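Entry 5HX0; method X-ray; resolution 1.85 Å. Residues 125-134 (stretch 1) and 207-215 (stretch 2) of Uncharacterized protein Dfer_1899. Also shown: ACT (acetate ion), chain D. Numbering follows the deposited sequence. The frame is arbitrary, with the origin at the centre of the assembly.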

ATOM      1  N   GLN A 125      -8.122   0.889  -8.144  1.00  9.42           N
ATOM      2  CA  GLN A 125      -8.231   1.303  -9.544  1.00  9.53           C
ATOM      3  C   GLN A 125      -8.574   2.783  -9.685  1.00 13.18           C
ATOM      4  O   GLN A 125      -9.071   3.416  -8.752  1.00 13.16           O
ATOM      5  CB  GLN A 125      -9.334   0.514 -10.246  1.00 12.91           C
ATOM      6  CG  GLN A 125      -9.149  -1.000 -10.144  1.00 11.62           C
ATOM      7  CD  GLN A 125      -7.901  -1.438 -10.857  1.00 13.39           C
ATOM      8  OE1 GLN A 125      -6.932  -1.856 -10.232  1.00 15.24           O
ATOM      9  NE2 GLN A 125      -7.905  -1.325 -12.184  1.00 15.17           N
ATOM     10  N   ASP A 126      -8.343   3.302 -10.895  1.00 10.54           N
ATOM     11  CA  ASP A 126      -8.952   4.527 -11.419  1.00 12.11           C
ATOM     12  C   ASP A 126      -9.365   5.551 -10.357  1.00 10.79           C
ATOM     13  O   ASP A 126     -10.567   5.756 -10.136  1.00 14.56           O
ATOM     14  CB  ASP A 126     -10.199   4.181 -12.241  1.00 11.95           C
ATOM     15  CG  ASP A 126      -9.924   3.169 -13.346  1.00 19.55           C
ATOM     16  OD1 ASP A 126      -8.974   2.374 -13.224  1.00 13.55           O
ATOM     17  OD2 ASP A 126     -10.678   3.163 -14.349  1.00 25.50           O
ATOM     18  N   PRO A 127      -8.434   6.217  -9.685  1.00  9.43           N
ATOM     19  CA  PRO A 127      -8.845   7.240  -8.707  1.00  8.18           C
ATOM     20  C   PRO A 127      -9.535   8.392  -9.418  1.00 12.23           C
ATOM     21  O   PRO A 127      -8.988   8.975 -10.353  1.00 13.26           O
ATOM     22  CB  PRO A 127      -7.520   7.693  -8.079  1.00  9.04           C
ATOM     23  CG  PRO A 127      -6.488   7.459  -9.237  1.00  8.10           C
ATOM     24  CD  PRO A 127      -6.981   6.228  -9.963  1.00 10.14           C
ATOM     25  N   CYS A 128     -10.731   8.738  -8.958  1.00 10.99           N
ATOM     26  CA  CYS A 128     -11.493   9.828  -9.546  1.00 11.56           C
ATOM     27  C   CYS A 128     -11.679  10.928  -8.502  1.00 11.05           C
ATOM     28  O   CYS A 128     -12.447  10.759  -7.558  1.00 12.26           O
ATOM     29  CB  CYS A 128     -12.836   9.289 -10.058  1.00 14.94           C
ATOM     30  SG  CYS A 128     -12.547   8.308 -11.550  1.00 12.84           S
ATOM     31  N   LEU A 129     -10.980  12.042  -8.682  1.00  8.04           N
ATOM     32  CA  LEU A 129     -11.016  13.169  -7.756  1.00 11.26           C
ATOM     33  C   LEU A 129     -12.193  14.102  -8.052  1.00 13.11           C
ATOM     34  O   LEU A 129     -12.486  14.415  -9.214  1.00 10.13           O
ATOM     35  CB  LEU A 129      -9.705  13.960  -7.849  1.00  9.39           C
ATOM     36  CG  LEU A 129      -8.390  13.242  -7.520  1.00 10.11           C
ATOM     37  CD1 LEU A 129      -7.165  14.168  -7.744  1.00  9.64           C
ATOM     38  CD2 LEU A 129      -8.415  12.754  -6.073  1.00  8.39           C
ATOM     39  N   LEU A 130     -12.861  14.559  -6.992  1.00 10.87           N
ATOM     40  CA  LEU A 130     -13.801  15.682  -7.077  1.00 10.39           C
ATOM     41  C   LEU A 130     -13.409  16.700  -6.013  1.00 14.42           C
ATOM     42  O   LEU A 130     -13.300  16.345  -4.838  1.00 11.98           O
ATOM     43  CB  LEU A 130     -15.251  15.252  -6.838  1.00 13.00           C
ATOM     44  CG  LEU A 130     -16.256  16.434  -6.836  1.00 10.46           C
ATOM     45  CD1 LEU A 130     -16.370  17.078  -8.241  1.00 13.97           C
ATOM     46  CD2 LEU A 130     -17.632  15.992  -6.347  1.00 14.31           C
ATOM     47  N   GLN A 131     -13.197  17.951  -6.408  1.00 10.63           N
ATOM     48  CA  GLN A 131     -12.957  19.015  -5.439  1.00 11.72           C
ATOM     49  C   GLN A 131     -14.220  19.862  -5.310  1.00 11.17           C
ATOM     50  O   GLN A 131     -14.670  20.440  -6.300  1.00 13.48           O
ATOM     51  CB  GLN A 131     -11.779  19.896  -5.841  1.00 12.64           C
ATOM     52  CG  GLN A 131     -11.533  21.029  -4.839  1.00 15.12           C
ATOM     53  CD  GLN A 131     -10.308  21.835  -5.182  1.00 15.85           C
ATOM     54  OE1 GLN A 131      -9.362  21.889  -4.403  1.00 20.98           O
ATOM     55  NE2 GLN A 131     -10.301  22.432  -6.370  1.00 16.12           N
ATOM     56  N   LEU A 132     -14.784  19.928  -4.097  1.00 12.81           N
ATOM     57  CA  LEU A 132     -15.943  20.777  -3.843  1.00 14.22           C
ATOM     58  C   LEU A 132     -15.532  22.244  -3.743  1.00 14.48           C
ATOM     59  O   LEU A 132     -14.378  22.573  -3.464  1.00 12.90           O
ATOM     60  CB  LEU A 132     -16.651  20.369  -2.543  1.00 11.79           C
ATOM     61  CG  LEU A 132     -17.060  18.890  -2.463  1.00 18.11           C
ATOM     62  CD1 LEU A 132     -18.000  18.646  -1.276  1.00 17.43           C
ATOM     63  CD2 LEU A 132     -17.719  18.446  -3.766  1.00 20.64           C
ATOM     64  N   LYS A 133     -16.510  23.136  -3.949  1.00 14.79           N
ATOM     65  CA  LYS A 133     -16.232  24.567  -3.812  1.00 18.08           C
ATOM     66  C   LYS A 133     -15.661  24.902  -2.441  1.00 15.70           C
ATOM     67  O   LYS A 133     -14.856  25.836  -2.316  1.00 17.23           O
ATOM     68  CB  LYS A 133     -17.505  25.381  -4.048  1.00 18.78           C
ATOM     69  CG  LYS A 133     -18.189  25.097  -5.363  1.00 22.88           C
ATOM     70  CD  LYS A 133     -17.461  25.709  -6.487  1.00 31.61           C
ATOM     71  CE  LYS A 133     -18.377  25.777  -7.703  1.00 44.71           C
ATOM     72  NZ  LYS A 133     -17.597  26.176  -8.901  1.00 45.92           N
ATOM     73  N   ASP A 134     -16.033  24.145  -1.411  1.00 12.90           N
ATOM     74  CA  ASP A 134     -15.522  24.437  -0.076  1.00 14.78           C
ATOM     75  C   ASP A 134     -14.160  23.804   0.171  1.00 21.14           C
ATOM     76  O   ASP A 134     -13.635  23.899   1.280  1.00 17.79           O
ATOM     77  CB  ASP A 134     -16.531  23.999   1.004  1.00 12.56           C
ATOM     78  CG  ASP A 134     -16.668  22.485   1.137  1.00 23.86           C
ATOM     79  OD1 ASP A 134     -15.821  21.732   0.617  1.00 18.01           O
ATOM     80  OD2 ASP A 134     -17.634  22.044   1.797  1.00 19.12           O
ATOM     81  N   TYR A 207     -19.730   1.947  -7.992  1.00 12.44           N
ATOM     82  CA  TYR A 207     -18.384   2.373  -8.397  1.00 14.46           C
ATOM     83  C   TYR A 207     -18.494   2.944  -9.807  1.00 13.85           C
ATOM     84  O   TYR A 207     -19.459   2.668 -10.525  1.00 14.33           O
ATOM     85  CB  TYR A 207     -17.389   1.189  -8.401  1.00  9.99           C
ATOM     86  CG  TYR A 207     -17.776   0.216  -9.495  1.00 13.34           C
ATOM     87  CD1 TYR A 207     -18.780  -0.713  -9.277  1.00 13.65           C
ATOM     88  CD2 TYR A 207     -17.215   0.302 -10.788  1.00 12.32           C
ATOM     89  CE1 TYR A 207     -19.205  -1.560 -10.282  1.00 17.52           C
ATOM     90  CE2 TYR A 207     -17.636  -0.536 -11.801  1.00 14.87           C
ATOM     91  CZ  TYR A 207     -18.640  -1.467 -11.545  1.00 15.35           C
ATOM     92  OH  TYR A 207     -19.098  -2.309 -12.539  1.00 15.51           O
ATOM     93  N   ASN A 208     -17.480   3.701 -10.216  1.00 12.99           N
ATOM     94  CA  ASN A 208     -17.286   3.943 -11.644  1.00 11.34           C
ATOM     95  C   ASN A 208     -15.923   4.587 -11.863  1.00 15.39           C
ATOM     96  O   ASN A 208     -15.243   4.994 -10.916  1.00 16.05           O
ATOM     97  CB  ASN A 208     -18.375   4.835 -12.258  1.00  8.30           C
ATOM     98  CG  ASN A 208     -18.699   4.428 -13.687  1.00 15.55           C
ATOM     99  OD1 ASN A 208     -17.969   3.630 -14.284  1.00 14.46           O
ATOM    100  ND2 ASN A 208     -19.778   4.979 -14.241  1.00 10.92           N
ATOM    101  N   ARG A 209     -15.541   4.685 -13.134  1.00 12.77           N
ATOM    102  CA  ARG A 209     -14.573   5.685 -13.555  1.00 14.73           C
ATOM    103  C   ARG A 209     -15.346   6.802 -14.242  1.00 19.75           C
ATOM    104  O   ARG A 209     -16.137   6.538 -15.155  1.00 13.92           O
ATOM    105  CB  ARG A 209     -13.498   5.119 -14.499  1.00 12.57           C
ATOM    106  CG  ARG A 209     -12.379   6.151 -14.857  1.00 12.29           C
ATOM    107  CD  ARG A 209     -12.807   7.140 -15.983  1.00 13.26           C
ATOM    108  NE  ARG A 209     -11.734   8.067 -16.345  1.00 12.91           N
ATOM    109  CZ  ARG A 209     -11.869   9.093 -17.183  1.00 13.10           C
ATOM    110  NH1 ARG A 209     -10.805   9.848 -17.468  1.00  9.56           N
ATOM    111  NH2 ARG A 209     -13.061   9.388 -17.722  1.00 12.28           N
ATOM    112  N   GLY A 210     -15.096   8.033 -13.825  1.00 13.95           N
ATOM    113  CA  GLY A 210     -15.751   9.193 -14.411  1.00 15.48           C
ATOM    114  C   GLY A 210     -15.842  10.311 -13.397  1.00 17.07           C
ATOM    115  O   GLY A 210     -15.638  10.115 -12.201  1.00 14.08           O
ATOM    116  N   ALA A 211     -16.146  11.507 -13.900  1.00 12.86           N
ATOM    117  CA  ALA A 211     -16.246  12.675 -13.039  1.00 13.00           C
ATOM    118  C   ALA A 211     -17.606  12.737 -12.350  1.00 17.02           C
ATOM    119  O   ALA A 211     -18.654  12.523 -12.983  1.00 14.64           O
ATOM    120  CB  ALA A 211     -16.016  13.962 -13.839  1.00 12.00           C
HETATM  121  N   MSE A 212     -17.575  13.023 -11.048  1.00 14.22           N
HETATM  122  CA  MSE A 212     -18.739  13.467 -10.301  1.00 12.91           C
HETATM  123  C   MSE A 212     -18.939  14.934 -10.615  1.00 14.08           C
HETATM  124  O   MSE A 212     -18.080  15.544 -11.248  1.00 12.23           O
HETATM  125  CB  MSE A 212     -18.531  13.279  -8.793  1.00 11.04           C
HETATM  126  CG  MSE A 212     -18.239  11.864  -8.381  1.00 12.31           C
HETATM  127 SE   MSE A 212     -17.813  11.857  -6.473  0.77 19.74          SE
HETATM  128  CE  MSE A 212     -17.784   9.946  -6.151  1.00 18.47           C
ATOM    129  N   TYR A 213     -20.049  15.525 -10.158  1.00 14.95           N
ATOM    130  CA  TYR A 213     -20.242  16.956 -10.365  1.00 15.62           C
ATOM    131  C   TYR A 213     -20.988  17.531  -9.166  1.00 14.50           C
ATOM    132  O   TYR A 213     -21.946  16.930  -8.668  1.00 14.76           O
ATOM    133  CB  TYR A 213     -20.992  17.230 -11.685  1.00 14.89           C
ATOM    134  CG  TYR A 213     -20.949  18.680 -12.112  1.00 14.70           C
ATOM    135  CD1 TYR A 213     -21.925  19.580 -11.679  1.00 18.04           C
ATOM    136  CD2 TYR A 213     -19.928  19.153 -12.925  1.00 22.36           C
ATOM    137  CE1 TYR A 213     -21.884  20.905 -12.054  1.00 22.96           C
ATOM    138  CE2 TYR A 213     -19.880  20.485 -13.314  1.00 21.68           C
ATOM    139  CZ  TYR A 213     -20.857  21.351 -12.868  1.00 28.04           C
ATOM    140  OH  TYR A 213     -20.831  22.673 -13.235  1.00 35.15           O
ATOM    141  N   GLU A 214     -20.521  18.671  -8.676  1.00 10.21           N
ATOM    142  CA  GLU A 214     -21.199  19.350  -7.576  1.00 12.55           C
ATOM    143  C   GLU A 214     -22.254  20.276  -8.185  1.00 12.03           C
ATOM    144  O   GLU A 214     -21.918  21.259  -8.842  1.00 15.46           O
ATOM    145  CB  GLU A 214     -20.191  20.113  -6.716  1.00 13.14           C
ATOM    146  CG  GLU A 214     -20.830  20.772  -5.481  1.00 16.43           C
ATOM    147  CD  GLU A 214     -19.850  21.639  -4.685  1.00 18.25           C
ATOM    148  OE1 GLU A 214     -18.737  21.934  -5.180  1.00 14.90           O
ATOM    149  OE2 GLU A 214     -20.208  22.031  -3.556  1.00 18.08           O
ATOM    150  N   GLY A 215     -23.524  19.961  -7.987  1.00 20.73           N
ATOM    151  CA  GLY A 215     -24.568  20.797  -8.545  1.00 23.19           C
ATOM    152  C   GLY A 215     -24.611  22.167  -7.886  1.00 26.55           C
ATOM    153  O   GLY A 215     -24.017  22.409  -6.835  1.00 22.08           O
TER
HETATM  154  C   ACT D 402      -9.835  -0.147 -15.605  1.00 42.45           C
HETATM  155  O   ACT D 402      -9.770  -0.230 -14.349  1.00 42.56           O
HETATM  156  OXT ACT D 402     -10.048   1.002 -16.102  1.00 24.84           O
HETATM  157  CH3 ACT D 402      -9.677  -1.370 -16.460  1.00 45.34           C
HETATM  158  O   HOH W   1     -13.339   5.622  -9.181  1.00 14.00           O
HETATM  159  O   HOH W   2     -14.999  13.347  -9.956  1.00 18.51           O
HETATM  160  O   HOH W   3     -17.037  21.432  -7.276  1.00 20.52           O
HETATM  161  O   HOH W   4     -18.729  22.997  -1.465  1.00 12.76           O

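Two segments can run side by side in the same direction without pairing as neighbours in a sheet, and the space between them must then be filled by side chains and water. Residues 125-134 and 207-215 of Dfer_1899 illustrate the principle. Their end-to-end directions differ by only 8°, and the register advances two residues at a time: Asp126 lies across from Arg209, Cys128 from Gly210, Leu130 from Met212 and Leu132 from Glu214. The CA atoms of Cys128 and Gly210 are 6.5 Å apart, and those of Leu130 and Met212 6.3 Å. No direct hydrogen bond joins backbone to backbone; each of the two direct bonds across the gap pairs a backbone amide with a side-chain acceptor.

Strand alternation governs the first stretch. Cys128 and Leu130 direct their CA-to-CB bonds toward the partner, whereas Pro127, Leu129 and Gln131 direct theirs away. Cys128 is the polar half of this pair. Its chi1 is in the m well, and SG accepts a hydrogen bond from Gly210 N at 3.4 Å, with a nearly straight N-H...S angle of 170°. Sulfur is a large, soft acceptor, so the length is unremarkable, and a buried amide gains a partner that a purely aliphatic side chain could not supply. The same sulfur packs 4.0 Å from Arg209 CG. Gly210 suits its place for a backbone reason: at phi/psi of 152/166, a CB would be jammed against the carbonyl oxygen of Arg209.

Leu130 supplies the apolar part of the contact. With chi angles t and p, it brings CD2 to 3.8 Å from CB of Met212, a selenomethionine in this crystal. Met212 starts toward Leu130, but the end of its side chain leads away, so the packing here uses the base of a long residue.

Glu214 has the largest area covered by the opposing stretch. Its chi1 and chi2 are both t, and this extended side chain carries OE1 to 2.8 Å from Lys133 N, which donates a hydrogen bond to it. The carboxylate thus captures a backbone amide just beyond the strand of the first stretch. OE1 also lies 3.7 Å from Leu132 CB and 3.2 Å from Lys133 CG, so aliphatic carbons line the approach to this acceptor.

Water completes the join where the backbones stay too far apart for direct pairing. One molecule donates to Leu129 O and accepts from Met212 N, both at 2.8 Å, making a relay between the main chains. A second donates at 2.7 Å to both Gln131 O and Glu214 OE1; a third accepts from Asp134 N at 2.9 Å and donates to Glu214 OE2 at 2.7 Å. Both carboxylate oxygens are therefore engaged.

At the other end, Asp126 points toward the partner, with OD2 3.4 Å from Arg209 CB. Nearby, Gln125 NE2 donates a 3.1 Å hydrogen bond to O of an acetate ion, probably from the crystallisation liquor.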